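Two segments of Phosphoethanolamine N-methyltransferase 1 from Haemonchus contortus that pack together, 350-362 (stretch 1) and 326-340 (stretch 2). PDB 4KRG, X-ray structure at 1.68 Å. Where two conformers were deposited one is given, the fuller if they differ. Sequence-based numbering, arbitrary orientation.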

# COMPACT_ATOMS: atom_id res chain seq x y z
N VAL A 350 0.09 9.10 -12.59
CA VAL A 350 1.19 8.70 -11.71
C VAL A 350 0.66 7.85 -10.56
O VAL A 350 -0.27 8.26 -9.86
CB VAL A 350 1.94 9.92 -11.13
CG1 VAL A 350 3.05 9.47 -10.19
CG2 VAL A 350 2.54 10.75 -12.24
N ARG A 351 1.25 6.67 -10.37
CA ARG A 351 0.81 5.74 -9.33
C ARG A 351 2.02 5.23 -8.56
O ARG A 351 3.11 5.13 -9.11
CB ARG A 351 0.06 4.56 -9.95
CG ARG A 351 -1.03 4.92 -10.94
CD ARG A 351 -2.23 5.53 -10.28
NE ARG A 351 -3.17 6.08 -11.25
CZ ARG A 351 -4.20 5.41 -11.76
NH1 ARG A 351 -4.43 4.15 -11.40
NH2 ARG A 351 -5.00 6.00 -12.64
N PHE A 352 1.83 4.91 -7.29
CA PHE A 352 2.90 4.36 -6.47
C PHE A 352 2.41 3.08 -5.82
O PHE A 352 1.22 2.90 -5.61
CB PHE A 352 3.32 5.34 -5.37
CG PHE A 352 3.88 6.63 -5.89
CD1 PHE A 352 5.25 6.79 -6.05
CD2 PHE A 352 3.03 7.68 -6.22
CE1 PHE A 352 5.76 7.99 -6.55
CE2 PHE A 352 3.54 8.87 -6.72
CZ PHE A 352 4.91 9.03 -6.88
N GLY A 353 3.35 2.20 -5.50
CA GLY A 353 3.05 1.02 -4.72
C GLY A 353 4.22 0.79 -3.79
O GLY A 353 5.34 1.21 -4.08
N TRP A 354 3.96 0.16 -2.66
CA TRP A 354 5.04 -0.28 -1.79
C TRP A 354 5.20 -1.79 -1.95
O TRP A 354 4.22 -2.53 -1.99
CB TRP A 354 4.77 0.07 -0.32
CG TRP A 354 5.80 -0.51 0.60
CD1 TRP A 354 6.95 0.08 1.02
CD2 TRP A 354 5.80 -1.83 1.18
NE1 TRP A 354 7.66 -0.78 1.84
CE2 TRP A 354 6.97 -1.94 1.94
CE3 TRP A 354 4.91 -2.90 1.11
CZ2 TRP A 354 7.28 -3.11 2.65
CZ3 TRP A 354 5.22 -4.05 1.82
CH2 TRP A 354 6.40 -4.15 2.58
N ASN A 355 6.45 -2.23 -2.04
CA ASN A 355 6.78 -3.64 -1.94
C ASN A 355 8.03 -3.80 -1.09
O ASN A 355 8.82 -2.87 -0.95
CB ASN A 355 7.02 -4.23 -3.33
CG ASN A 355 5.86 -3.99 -4.26
OD1 ASN A 355 5.73 -2.90 -4.83
ND2 ASN A 355 5.01 -4.99 -4.42
N GLU A 356 8.21 -4.98 -0.50
CA GLU A 356 9.36 -5.24 0.34
C GLU A 356 10.66 -5.25 -0.46
O GLU A 356 11.71 -4.88 0.05
CB GLU A 356 9.19 -6.59 1.04
CG GLU A 356 10.07 -6.80 2.26
CD GLU A 356 9.69 -8.05 3.02
OE1 GLU A 356 8.95 -8.89 2.46
OE2 GLU A 356 10.11 -8.20 4.19
N SER A 357 10.57 -5.66 -1.73
CA SER A 357 11.75 -5.83 -2.58
C SER A 357 11.35 -5.73 -4.03
O SER A 357 10.16 -5.67 -4.35
CB SER A 357 12.36 -7.20 -2.36
OG SER A 357 11.47 -8.21 -2.83
N LEU A 358 12.34 -5.75 -4.92
CA LEU A 358 12.06 -5.80 -6.36
C LEU A 358 11.29 -7.07 -6.72
O LEU A 358 10.33 -7.03 -7.48
CB LEU A 358 13.36 -5.73 -7.16
CG LEU A 358 13.27 -5.90 -8.68
CD1 LEU A 358 12.36 -4.85 -9.30
CD2 LEU A 358 14.65 -5.83 -9.31
N SER A 359 11.74 -8.19 -6.15
CA SER A 359 11.13 -9.49 -6.39
C SER A 359 9.63 -9.48 -6.10
O SER A 359 8.83 -10.07 -6.83
CB SER A 359 11.82 -10.55 -5.54
OG SER A 359 11.23 -11.82 -5.73
N SER A 360 9.25 -8.78 -5.04
CA SER A 360 7.85 -8.65 -4.64
C SER A 360 7.02 -7.98 -5.73
O SER A 360 5.94 -8.45 -6.10
CB SER A 360 7.73 -7.87 -3.33
OG SER A 360 6.38 -7.52 -3.07
N SER A 361 7.54 -6.87 -6.26
CA SER A 361 6.84 -6.12 -7.30
C SER A 361 6.76 -6.94 -8.59
O SER A 361 5.75 -6.91 -9.30
CB SER A 361 7.53 -4.78 -7.56
OG SER A 361 6.81 -4.06 -8.54
N ILE A 362 7.82 -7.66 -8.90
CA ILE A 362 7.83 -8.47 -10.10
C ILE A 362 6.76 -9.56 -10.03
O ILE A 362 6.06 -9.80 -11.01
CB ILE A 362 9.23 -9.06 -10.39
CG1 ILE A 362 10.16 -7.94 -10.86
CG2 ILE A 362 9.17 -10.17 -11.44
CD1 ILE A 362 11.55 -8.42 -11.20
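Stretch 2, residues 326-340: WNVETKEYLYRTSLT

Stretch 2 lies on stretch 1 as a parallel β-strand neighbour that then turns through a short loop into a helix running back across one face of the paired strands. Strand 326-329 keeps extended torsions (phi -87° to -115°, psi 118° to 150°) and runs 26° from the direction of strand 350-354, with axes 4.7 Å apart at closest. The register pairs Arg 351 with Trp 326, Phe 352 with Asn 327, Gly 353 with Val 328 and Trp 354 with Glu 329. Alternating hydrogen bonds fix it: Asn 327 N to Arg 351 O and Glu 329 N to Gly 353 O (both 2.9 Å), Gly 353 N to Asn 327 O and Asn 355 N to Glu 329 O (both 3.1 Å).

Helix 332-340, with helical torsions (phi -49° to -83°, psi -27° to -48°), follows Lys 331 at the N-cap and runs at 160° to strand 350-354, nearly antiparallel, with axes 8.8 Å apart at closest. It covers the face bearing Phe 352 and Trp 354: Ser 338 CB sits over the Phe 352 ring, 3.6 Å from CD1, and Trp 354 CB lies over the Tyr 335 ring, 3.7 Å from CG. On the other face, the Trp 326 indole reaches Gly 353, CZ2 to CA 3.7 Å; a CB there would clash with CZ2.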

# COMPACT_ATOMS: atom_id res chain seq x y z
N TRP A 326 4.23 3.85 -12.99
CA TRP A 326 4.14 3.08 -11.75
C TRP A 326 5.50 3.11 -11.06
O TRP A 326 6.48 2.62 -11.60
CB TRP A 326 3.72 1.64 -12.02
CG TRP A 326 3.63 0.84 -10.76
CD1 TRP A 326 4.64 0.14 -10.16
CD2 TRP A 326 2.47 0.66 -9.95
NE1 TRP A 326 4.17 -0.46 -9.01
CE2 TRP A 326 2.85 -0.16 -8.86
CE3 TRP A 326 1.15 1.11 -10.03
CZ2 TRP A 326 1.94 -0.54 -7.87
CZ3 TRP A 326 0.25 0.73 -9.05
CH2 TRP A 326 0.65 -0.09 -7.98
N ASN A 327 5.54 3.69 -9.87
CA ASN A 327 6.78 3.88 -9.14
C ASN A 327 6.75 3.04 -7.88
O ASN A 327 5.90 3.24 -7.01
CB ASN A 327 6.94 5.37 -8.81
CG ASN A 327 8.26 5.71 -8.10
OD1 ASN A 327 8.95 4.85 -7.55
ND2 ASN A 327 8.58 6.98 -8.09
N VAL A 328 7.67 2.09 -7.79
CA VAL A 328 7.79 1.19 -6.65
C VAL A 328 8.67 1.83 -5.59
O VAL A 328 9.76 2.31 -5.90
CB VAL A 328 8.46 -0.13 -7.07
CG1 VAL A 328 8.51 -1.10 -5.90
CG2 VAL A 328 7.71 -0.75 -8.24
N GLU A 329 8.19 1.85 -4.35
CA GLU A 329 8.98 2.30 -3.20
C GLU A 329 9.18 1.10 -2.27
O GLU A 329 8.32 0.21 -2.21
CB GLU A 329 8.26 3.43 -2.46
CG GLU A 329 7.89 4.65 -3.32
CD GLU A 329 8.96 5.73 -3.33
OE1 GLU A 329 10.10 5.46 -2.90
OE2 GLU A 329 8.67 6.86 -3.77
N THR A 330 10.29 1.05 -1.55
CA THR A 330 10.52 -0.04 -0.60
C THR A 330 10.65 0.45 0.84
O THR A 330 10.72 -0.35 1.77
CB THR A 330 11.75 -0.89 -0.96
OG1 THR A 330 12.94 -0.11 -0.80
CG2 THR A 330 11.66 -1.39 -2.38
N LYS A 331 10.67 1.77 1.03
CA LYS A 331 10.72 2.36 2.36
C LYS A 331 9.36 2.93 2.74
O LYS A 331 8.90 3.90 2.13
CB LYS A 331 11.79 3.46 2.42
CG LYS A 331 13.16 3.06 1.90
CD LYS A 331 14.06 2.51 3.01
CE LYS A 331 15.52 2.41 2.57
NZ LYS A 331 15.75 1.41 1.50
N GLU A 332 8.71 2.33 3.74
CA GLU A 332 7.35 2.71 4.13
C GLU A 332 7.13 4.21 4.32
O GLU A 332 6.14 4.76 3.85
CB GLU A 332 6.92 1.98 5.41
CG GLU A 332 6.80 0.48 5.26
CD GLU A 332 8.07 -0.27 5.65
OE1 GLU A 332 9.16 0.33 5.59
OE2 GLU A 332 7.97 -1.46 6.01
N TYR A 333 8.06 4.86 5.02
CA TYR A 333 7.91 6.27 5.35
C TYR A 333 8.02 7.14 4.11
O TYR A 333 7.38 8.18 4.02
CB TYR A 333 8.98 6.71 6.34
CG TYR A 333 8.84 6.11 7.72
CD1 TYR A 333 7.60 5.95 8.32
CD2 TYR A 333 9.96 5.72 8.43
CE1 TYR A 333 7.48 5.41 9.59
CE2 TYR A 333 9.86 5.17 9.69
CZ TYR A 333 8.61 5.02 10.27
OH TYR A 333 8.51 4.48 11.52
N LEU A 334 8.84 6.69 3.17
CA LEU A 334 9.10 7.46 1.96
C LEU A 334 7.98 7.21 0.95
O LEU A 334 7.60 8.10 0.20
CB LEU A 334 10.49 7.12 1.41
CG LEU A 334 11.56 7.18 2.51
CD1 LEU A 334 12.95 6.85 1.99
CD2 LEU A 334 11.58 8.53 3.17
N TYR A 335 7.43 6.01 0.97
CA TYR A 335 6.25 5.69 0.18
C TYR A 335 5.07 6.58 0.59
O TYR A 335 4.37 7.12 -0.27
CB TYR A 335 5.91 4.21 0.33
CG TYR A 335 4.50 3.77 -0.03
CD1 TYR A 335 4.08 3.67 -1.35
CD2 TYR A 335 3.61 3.38 0.97
CE1 TYR A 335 2.80 3.24 -1.66
CE2 TYR A 335 2.34 2.94 0.67
CZ TYR A 335 1.93 2.87 -0.64
OH TYR A 335 0.66 2.43 -0.93
N ARG A 336 4.87 6.75 1.89
CA ARG A 336 3.83 7.64 2.39
C ARG A 336 4.01 9.05 1.79
O ARG A 336 3.05 9.65 1.30
CB ARG A 336 3.82 7.65 3.93
CG ARG A 336 2.76 8.54 4.64
CD ARG A 336 3.04 10.04 4.46
NE ARG A 336 2.85 10.89 5.63
CZ ARG A 336 1.69 11.38 6.02
NH1 ARG A 336 0.57 11.07 5.38
NH2 ARG A 336 1.64 12.17 7.08
N THR A 337 5.23 9.59 1.83
CA THR A 337 5.46 10.94 1.30
C THR A 337 5.19 11.02 -0.20
O THR A 337 4.85 12.08 -0.72
CB THR A 337 6.88 11.47 1.58
OG1 THR A 337 7.83 10.77 0.77
CG2 THR A 337 7.23 11.29 3.04
N SER A 338 5.34 9.90 -0.90
CA SER A 338 4.99 9.88 -2.32
C SER A 338 3.47 9.94 -2.50
O SER A 338 2.98 10.57 -3.44
CB SER A 338 5.56 8.65 -3.02
OG SER A 338 6.96 8.78 -3.20
N LEU A 339 2.73 9.30 -1.60
CA LEU A 339 1.27 9.40 -1.62
C LEU A 339 0.82 10.83 -1.32
O LEU A 339 -0.13 11.34 -1.91
CB LEU A 339 0.61 8.41 -0.66
CG LEU A 339 0.68 6.93 -1.03
CD1 LEU A 339 -0.23 6.09 -0.13
CD2 LEU A 339 0.30 6.73 -2.48
N THR A 340 1.50 11.48 -0.39
CA THR A 340 1.20 12.87 -0.06
C THR A 340 1.38 13.75 -1.30
O THR A 340 0.50 14.53 -1.65
CB THR A 340 2.05 13.36 1.10
OG1 THR A 340 1.76 12.56 2.25
CG2 THR A 340 1.76 14.81 1.41
O HOH W 1 4.89 -2.91 -7.59
O HOH W 2 11.89 -3.18 2.04
O HOH W 3 -0.06 2.95 -3.33